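Local coordinates for protein 4-oxalmesaconate hydratase (Pseudomonas putida, PDB 5CGZ) that catalyses the zinc-dependent hydration of 4-carboxy-2-hydroxymuconate, the third step of gallate degradation, at residues A[86-91]-A[124-129]; A[37-42]-A[80-85]. All blocks are in the same frame, centred on the assembly; numbering follows the deposited sequence.

Interaction 1 of 2, residues A[86-91]-A[124-129]; sequences YPMRAD and PLAMHL
Met88 reaches from the loop onto helix 122-138 with its terminal methyl, and apolar packing carries most of the contact. Its CG is anti to the backbone N (chi1 -170°), and the chain bends at chi3 (91°). Met88 CE lies 3.8 Å from Leu125 CG and 4.0 Å from Ala126 CB, touching two successive residues of the helix. The side chains of Met88 and Leu125 cross obliquely. Farther along, Ala90 CB sits against both branches of Leu129, 3.7 Å from its CD1 and 3.8 Å from its CD2.

Leu125 and Leu129 are one helical turn apart, so the loop that follows strand 76-80 in this Rossmann-like PIG-L fold lies along one side of helix 122-138, whose first turn holds the zinc ligand His123.

Polar groups of the loop take part too. Leu125 CD2 touches the carbonyl of Met88, 3.2 Å from its O. The same oxygen accepts a hydrogen bond from Arg89 NH1 at 3.0 Å, the donor standing above the carbonyl plane but the oxygen near the guanidinium plane. Pro87 CB lies over one face of that guanidinium, toward its rim, and Arg89 NH2 forms a salt bridge to Glu132 of the second subunit.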
loop_
_atom_site.group_PDB
_atom_site.type_symbol
_atom_site.label_atom_id
_atom_site.label_comp_id
_atom_site.label_asym_id
_atom_site.label_seq_id
_atom_site.Cartn_x
_atom_site.Cartn_y
_atom_site.Cartn_z
ATOM N N TYR A 86 -26.323 -6.298 -11.734
ATOM C CA TYR A 86 -26.723 -4.924 -11.406
ATOM C C TYR A 86 -28.016 -4.818 -10.618
ATOM O O TYR A 86 -28.976 -4.236 -11.108
ATOM C CB TYR A 86 -26.882 -4.095 -12.680
ATOM C CG TYR A 86 -25.589 -3.629 -13.308
ATOM C CD1 TYR A 86 -24.708 -4.537 -13.883
ATOM C CD2 TYR A 86 -25.265 -2.277 -13.356
ATOM C CE1 TYR A 86 -23.533 -4.121 -14.476
ATOM C CE2 TYR A 86 -24.079 -1.843 -13.953
ATOM C CZ TYR A 86 -23.221 -2.770 -14.505
ATOM O OH TYR A 86 -22.049 -2.358 -15.105
ATOM N N PRO A 87 -28.038 -5.345 -9.385
ATOM C CA PRO A 87 -26.894 -5.939 -8.693
ATOM C C PRO A 87 -26.848 -7.451 -8.791
ATOM O O PRO A 87 -27.884 -8.122 -8.731
ATOM C CB PRO A 87 -27.135 -5.531 -7.238
ATOM C CG PRO A 87 -28.652 -5.646 -7.125
ATOM C CD PRO A 87 -29.196 -5.190 -8.485
ATOM N N MET A 88 -25.640 -7.986 -8.909
ATOM C CA MET A 88 -25.421 -9.405 -8.701
ATOM C C MET A 88 -25.347 -9.683 -7.198
ATOM O O MET A 88 -24.640 -8.993 -6.463
ATOM C CB MET A 88 -24.143 -9.858 -9.408
ATOM C CG MET A 88 -23.961 -11.362 -9.457
ATOM S SD MET A 88 -22.657 -11.836 -10.624
ATOM C CE MET A 88 -21.261 -11.841 -9.529
ATOM N N ARG A 89 -26.097 -10.681 -6.744
ATOM C CA ARG A 89 -26.054 -11.123 -5.349
ATOM C C ARG A 89 -25.980 -12.643 -5.295
ATOM O O ARG A 89 -26.620 -13.318 -6.090
ATOM C CB ARG A 89 -27.287 -10.628 -4.575
ATOM C CG ARG A 89 -27.342 -9.110 -4.367
ATOM C CD ARG A 89 -26.220 -8.640 -3.427
ATOM N NE ARG A 89 -26.325 -7.219 -3.089
ATOM C CZ ARG A 89 -25.654 -6.248 -3.706
ATOM N NH1 ARG A 89 -24.823 -6.540 -4.700
ATOM N NH2 ARG A 89 -25.815 -4.983 -3.331
ATOM N N ALA A 90 -25.201 -13.183 -4.363
ATOM C CA ALA A 90 -25.087 -14.628 -4.212
ATOM C C ALA A 90 -25.381 -15.045 -2.775
ATOM O O ALA A 90 -25.248 -14.242 -1.849
ATOM C CB ALA A 90 -23.700 -15.101 -4.620
ATOM N N ASP A 91 -25.796 -16.294 -2.589
ATOM C CA ASP A 91 -25.966 -16.852 -1.248
ATOM C C ASP A 91 -25.196 -18.170 -1.130
ATOM O O ASP A 91 -24.436 -18.529 -2.037
ATOM C CB ASP A 91 -27.449 -17.054 -0.924
ATOM C CG ASP A 91 -28.171 -17.881 -1.974
ATOM O OD1 ASP A 91 -27.514 -18.652 -2.708
ATOM O OD2 ASP A 91 -29.408 -17.754 -2.060
ATOM N N PRO A 124 -15.835 -7.880 -8.624
ATOM C CA PRO A 124 -15.169 -8.494 -7.462
ATOM C C PRO A 124 -16.014 -9.590 -6.800
ATOM O O PRO A 124 -15.455 -10.554 -6.277
ATOM C CB PRO A 124 -14.960 -7.306 -6.499
ATOM C CG PRO A 124 -14.969 -6.090 -7.386
ATOM C CD PRO A 124 -15.976 -6.418 -8.468
ATOM N N LEU A 125 -17.338 -9.451 -6.813
ATOM C CA LEU A 125 -18.174 -10.496 -6.229
ATOM C C LEU A 125 -17.908 -11.831 -6.929
ATOM O O LEU A 125 -17.773 -12.865 -6.280
ATOM C CB LEU A 125 -19.654 -10.135 -6.319
ATOM C CG LEU A 125 -20.612 -11.250 -5.872
ATOM C CD1 LEU A 125 -20.311 -11.704 -4.443
ATOM C CD2 LEU A 125 -22.057 -10.776 -5.995
ATOM N N ALA A 126 -17.815 -11.795 -8.254
ATOM C CA ALA A 126 -17.515 -12.994 -9.034
ATOM C C ALA A 126 -16.196 -13.626 -8.587
ATOM O O ALA A 126 -16.104 -14.851 -8.435
ATOM C CB ALA A 126 -17.463 -12.664 -10.529
ATOM N N MET A 127 -15.173 -12.797 -8.376
ATOM C CA MET A 127 -13.879 -13.339 -7.966
ATOM C C MET A 127 -13.935 -13.883 -6.531
ATOM O O MET A 127 -13.314 -14.907 -6.228
ATOM C CB MET A 127 -12.774 -12.283 -8.111
ATOM C CG MET A 127 -11.420 -12.710 -7.523
ATOM S SD MET A 127 -10.728 -14.234 -8.216
ATOM C CE MET A 127 -9.517 -13.601 -9.394
ATOM N N HIS A 128 -14.685 -13.220 -5.650
ATOM C CA HIS A 128 -14.846 -13.725 -4.285
ATOM C C HIS A 128 -15.580 -15.067 -4.272
ATOM O O HIS A 128 -15.218 -15.963 -3.507
ATOM C CB HIS A 128 -15.584 -12.707 -3.408
ATOM C CG HIS A 128 -14.676 -11.685 -2.803
ATOM N ND1 HIS A 128 -14.917 -10.330 -2.879
ATOM C CD2 HIS A 128 -13.508 -11.823 -2.129
ATOM C CE1 HIS A 128 -13.942 -9.677 -2.269
ATOM N NE2 HIS A 128 -13.075 -10.559 -1.808
ATOM N N LEU A 129 -16.596 -15.205 -5.127
ATOM C CA LEU A 129 -17.277 -16.490 -5.305
ATOM C C LEU A 129 -16.303 -17.555 -5.787
ATOM O O LEU A 129 -16.246 -18.658 -5.241
ATOM C CB LEU A 129 -18.434 -16.364 -6.298
ATOM C CG LEU A 129 -19.723 -15.820 -5.695
ATOM C CD1 LEU A 129 -20.716 -15.462 -6.798
ATOM C CD2 LEU A 129 -20.314 -16.853 -4.734
#

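Interaction 2 of 2, residues A[37-42]-A[80-85]; sequences LSFGER and FFDIGD
Asp85 CG stands between its own backbone N and carbonyl carbon (chi1 70°), and Glu41 CG takes the same position on its own residue, its chain bending back at chi2; the two side chains run past one another in opposite senses. Asp85 grips the backbone of the facing loop: OD1 takes Arg42 N at 3.0 Å through its syn lone pair, while OD2 receives a weak second bond from the same N-H and also accepts Gly43 N. Arg42 NE gives a weak hydrogen bond to Asp85 O, and the guanidinium goes on to Glu56 and the carbonyl of Tyr86.

Glu41 OE1 accepts Phe39 N at 2.9 Å, nearly in line with its C-O bond, but lies 3.4 Å from Asp85 OD1, two acceptors with no hydrogen bond between them. A water bridges the loops, donating to Glu41 OE2 and Asp82 OD1, each at 2.8 Å, and accepting from Gly84 N. An alanine in place of Glu41 would probably leave Phe39 N without its carboxylate acceptor and the water with one partner fewer.

Nearer the strand ends, Ile83 N donates to Leu37 O at 2.9 Å in an almost straight bond (170°). Leu37 CD2 packs on Phe81 CD2 (3.7 Å), the two side chains pointing the same way. The Phe39 and Phe80 planes are nearly parallel (19°) but slid apart with little overlap, and Asp82 OD1, salt-bridged to Lys60, meets the edge of Phe39.

Ser38 and Asp85 both touch the zinc ligand His10, placing this pairing of loops after two neighbouring parallel strands, 31-36 and 76-80, beside the metal site, at the C-terminal strand ends where Rossmann-like folds carry their active sites.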
loop_
_atom_site.group_PDB
_atom_site.type_symbol
_atom_site.label_atom_id
_atom_site.label_comp_id
_atom_site.label_asym_id
_atom_site.label_seq_id
_atom_site.Cartn_x
_atom_site.Cartn_y
_atom_site.Cartn_z
ATOM N N LEU A 37 -21.843 -16.167 -14.475
ATOM C CA LEU A 37 -22.753 -16.074 -13.339
ATOM C C LEU A 37 -24.052 -15.374 -13.736
ATOM O O LEU A 37 -25.127 -15.710 -13.233
ATOM C CB LEU A 37 -22.082 -15.351 -12.166
ATOM C CG LEU A 37 -20.868 -16.070 -11.558
ATOM C CD1 LEU A 37 -20.144 -15.177 -10.554
ATOM C CD2 LEU A 37 -21.275 -17.386 -10.907
ATOM N N SER A 38 -23.945 -14.406 -14.642
ATOM C CA SER A 38 -25.113 -13.688 -15.148
ATOM C C SER A 38 -24.876 -13.370 -16.615
ATOM O O SER A 38 -23.835 -13.721 -17.156
ATOM C CB SER A 38 -25.367 -12.404 -14.347
ATOM O OG SER A 38 -24.463 -11.381 -14.740
ATOM N N PHE A 39 -25.824 -12.702 -17.260
ATOM C CA PHE A 39 -25.666 -12.372 -18.672
ATOM C C PHE A 39 -25.281 -10.912 -18.903
ATOM O O PHE A 39 -25.114 -10.493 -20.051
ATOM C CB PHE A 39 -26.959 -12.675 -19.441
ATOM C CG PHE A 39 -27.339 -14.135 -19.453
ATOM C CD1 PHE A 39 -26.795 -15.001 -20.394
ATOM C CD2 PHE A 39 -28.251 -14.633 -18.539
ATOM C CE1 PHE A 39 -27.148 -16.339 -20.414
ATOM C CE2 PHE A 39 -28.614 -15.973 -18.549
ATOM C CZ PHE A 39 -28.066 -16.827 -19.488
ATOM N N GLY A 40 -25.156 -10.136 -17.825
ATOM C CA GLY A 40 -24.949 -8.695 -17.954
ATOM C C GLY A 40 -26.174 -8.052 -18.584
ATOM O O GLY A 40 -26.087 -7.023 -19.265
ATOM N N GLU A 41 -27.329 -8.664 -18.339
ATOM C CA GLU A 41 -28.571 -8.281 -19.004
ATOM C C GLU A 41 -29.023 -6.850 -18.659
ATOM O O GLU A 41 -29.595 -6.158 -19.495
ATOM C CB GLU A 41 -29.684 -9.295 -18.677
ATOM C CG GLU A 41 -30.031 -9.476 -17.184
ATOM C CD GLU A 41 -29.192 -10.552 -16.482
ATOM O OE1 GLU A 41 -28.098 -10.900 -16.984
ATOM O OE2 GLU A 41 -29.626 -11.050 -15.419
ATOM N N ARG A 42 -28.747 -6.386 -17.448
ATOM C CA ARG A 42 -29.193 -5.048 -17.052
ATOM C C ARG A 42 -28.130 -3.955 -17.234
ATOM O O ARG A 42 -28.457 -2.824 -17.604
ATOM C CB ARG A 42 -29.672 -5.069 -15.601
ATOM C CG ARG A 42 -30.934 -5.910 -15.411
ATOM C CD ARG A 42 -30.950 -6.633 -14.070
ATOM N NE ARG A 42 -30.916 -5.711 -12.938
ATOM C CZ ARG A 42 -31.993 -5.142 -12.404
ATOM N NH1 ARG A 42 -33.194 -5.390 -12.914
ATOM N NH2 ARG A 42 -31.872 -4.325 -11.364
ATOM N N PHE A 80 -24.395 -21.347 -17.589
ATOM C CA PHE A 80 -24.959 -20.073 -17.163
ATOM C C PHE A 80 -25.729 -20.203 -15.849
ATOM O O PHE A 80 -26.763 -20.860 -15.811
ATOM C CB PHE A 80 -25.871 -19.529 -18.271
ATOM C CG PHE A 80 -25.187 -19.421 -19.603
ATOM C CD1 PHE A 80 -24.434 -18.298 -19.921
ATOM C CD2 PHE A 80 -25.272 -20.451 -20.528
ATOM C CE1 PHE A 80 -23.791 -18.197 -21.142
ATOM C CE2 PHE A 80 -24.632 -20.354 -21.753
ATOM C CZ PHE A 80 -23.889 -19.224 -22.060
ATOM N N PHE A 81 -25.230 -19.597 -14.772
ATOM C CA PHE A 81 -25.929 -19.686 -13.493
ATOM C C PHE A 81 -27.175 -18.808 -13.478
ATOM O O PHE A 81 -28.086 -19.045 -12.689
ATOM C CB PHE A 81 -25.028 -19.282 -12.318
ATOM C CG PHE A 81 -24.112 -20.370 -11.838
ATOM C CD1 PHE A 81 -23.821 -21.465 -12.638
ATOM C CD2 PHE A 81 -23.538 -20.294 -10.575
ATOM C CE1 PHE A 81 -22.967 -22.463 -12.189
ATOM C CE2 PHE A 81 -22.687 -21.284 -10.121
ATOM C CZ PHE A 81 -22.396 -22.371 -10.932
ATOM N N ASP A 82 -27.188 -17.775 -14.319
ATOM C CA ASP A 82 -28.315 -16.846 -14.401
ATOM C C ASP A 82 -28.780 -16.300 -13.045
ATOM O O ASP A 82 -29.962 -16.418 -12.702
ATOM C CB ASP A 82 -29.493 -17.531 -15.109
ATOM C CG ASP A 82 -30.617 -16.557 -15.468
ATOM O OD1 ASP A 82 -30.351 -15.347 -15.635
ATOM O OD2 ASP A 82 -31.774 -17.004 -15.578
ATOM N N ILE A 83 -27.879 -15.687 -12.275
ATOM C CA ILE A 83 -28.279 -15.166 -10.967
ATOM C C ILE A 83 -28.590 -13.665 -10.978
ATOM O O ILE A 83 -28.970 -13.108 -9.947
ATOM C CB ILE A 83 -27.207 -15.429 -9.881
ATOM C CG1 ILE A 83 -25.910 -14.665 -10.193
ATOM C CG2 ILE A 83 -26.956 -16.939 -9.722
ATOM C CD1 ILE A 83 -24.826 -14.834 -9.111
ATOM N N GLY A 84 -28.437 -13.017 -12.129
ATOM C CA GLY A 84 -28.797 -11.610 -12.256
ATOM C C GLY A 84 -27.653 -10.635 -12.012
ATOM O O GLY A 84 -26.826 -10.847 -11.120
ATOM N N ASP A 85 -27.606 -9.564 -12.803
ATOM C CA ASP A 85 -26.575 -8.536 -12.656
ATOM C C ASP A 85 -27.176 -7.205 -12.205
ATOM O O ASP A 85 -28.388 -7.010 -12.285
ATOM C CB ASP A 85 -25.826 -8.334 -13.971
ATOM C CG ASP A 85 -26.698 -7.677 -15.037
ATOM O OD1 ASP A 85 -27.900 -8.012 -15.108
ATOM O OD2 ASP A 85 -26.185 -6.817 -15.789
HETATM O O HOH W 1 -28.377 -13.480 -14.997
#

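How the interactions relate
From the N terminus, strand 31-36 runs into 37-42, which meets 80-85 after helices 46-50 and 56-74 and strand 76-80; interaction 2 thus closes a loop of 37 intervening residues. Interaction 1 opens immediately afterwards at 86-91 and closes 32 residues later on helix 122-138, having enclosed helix 92-105 and strand 110-112. The two are in series, neither nested nor crossed, and the continuous run 80-91 serves both. They also touch directly: Met88 and Ala126 pack on Leu37, and Met88 meets Ile83. Together they tie the loops after two adjacent strands to the helix that begins beside the zinc site.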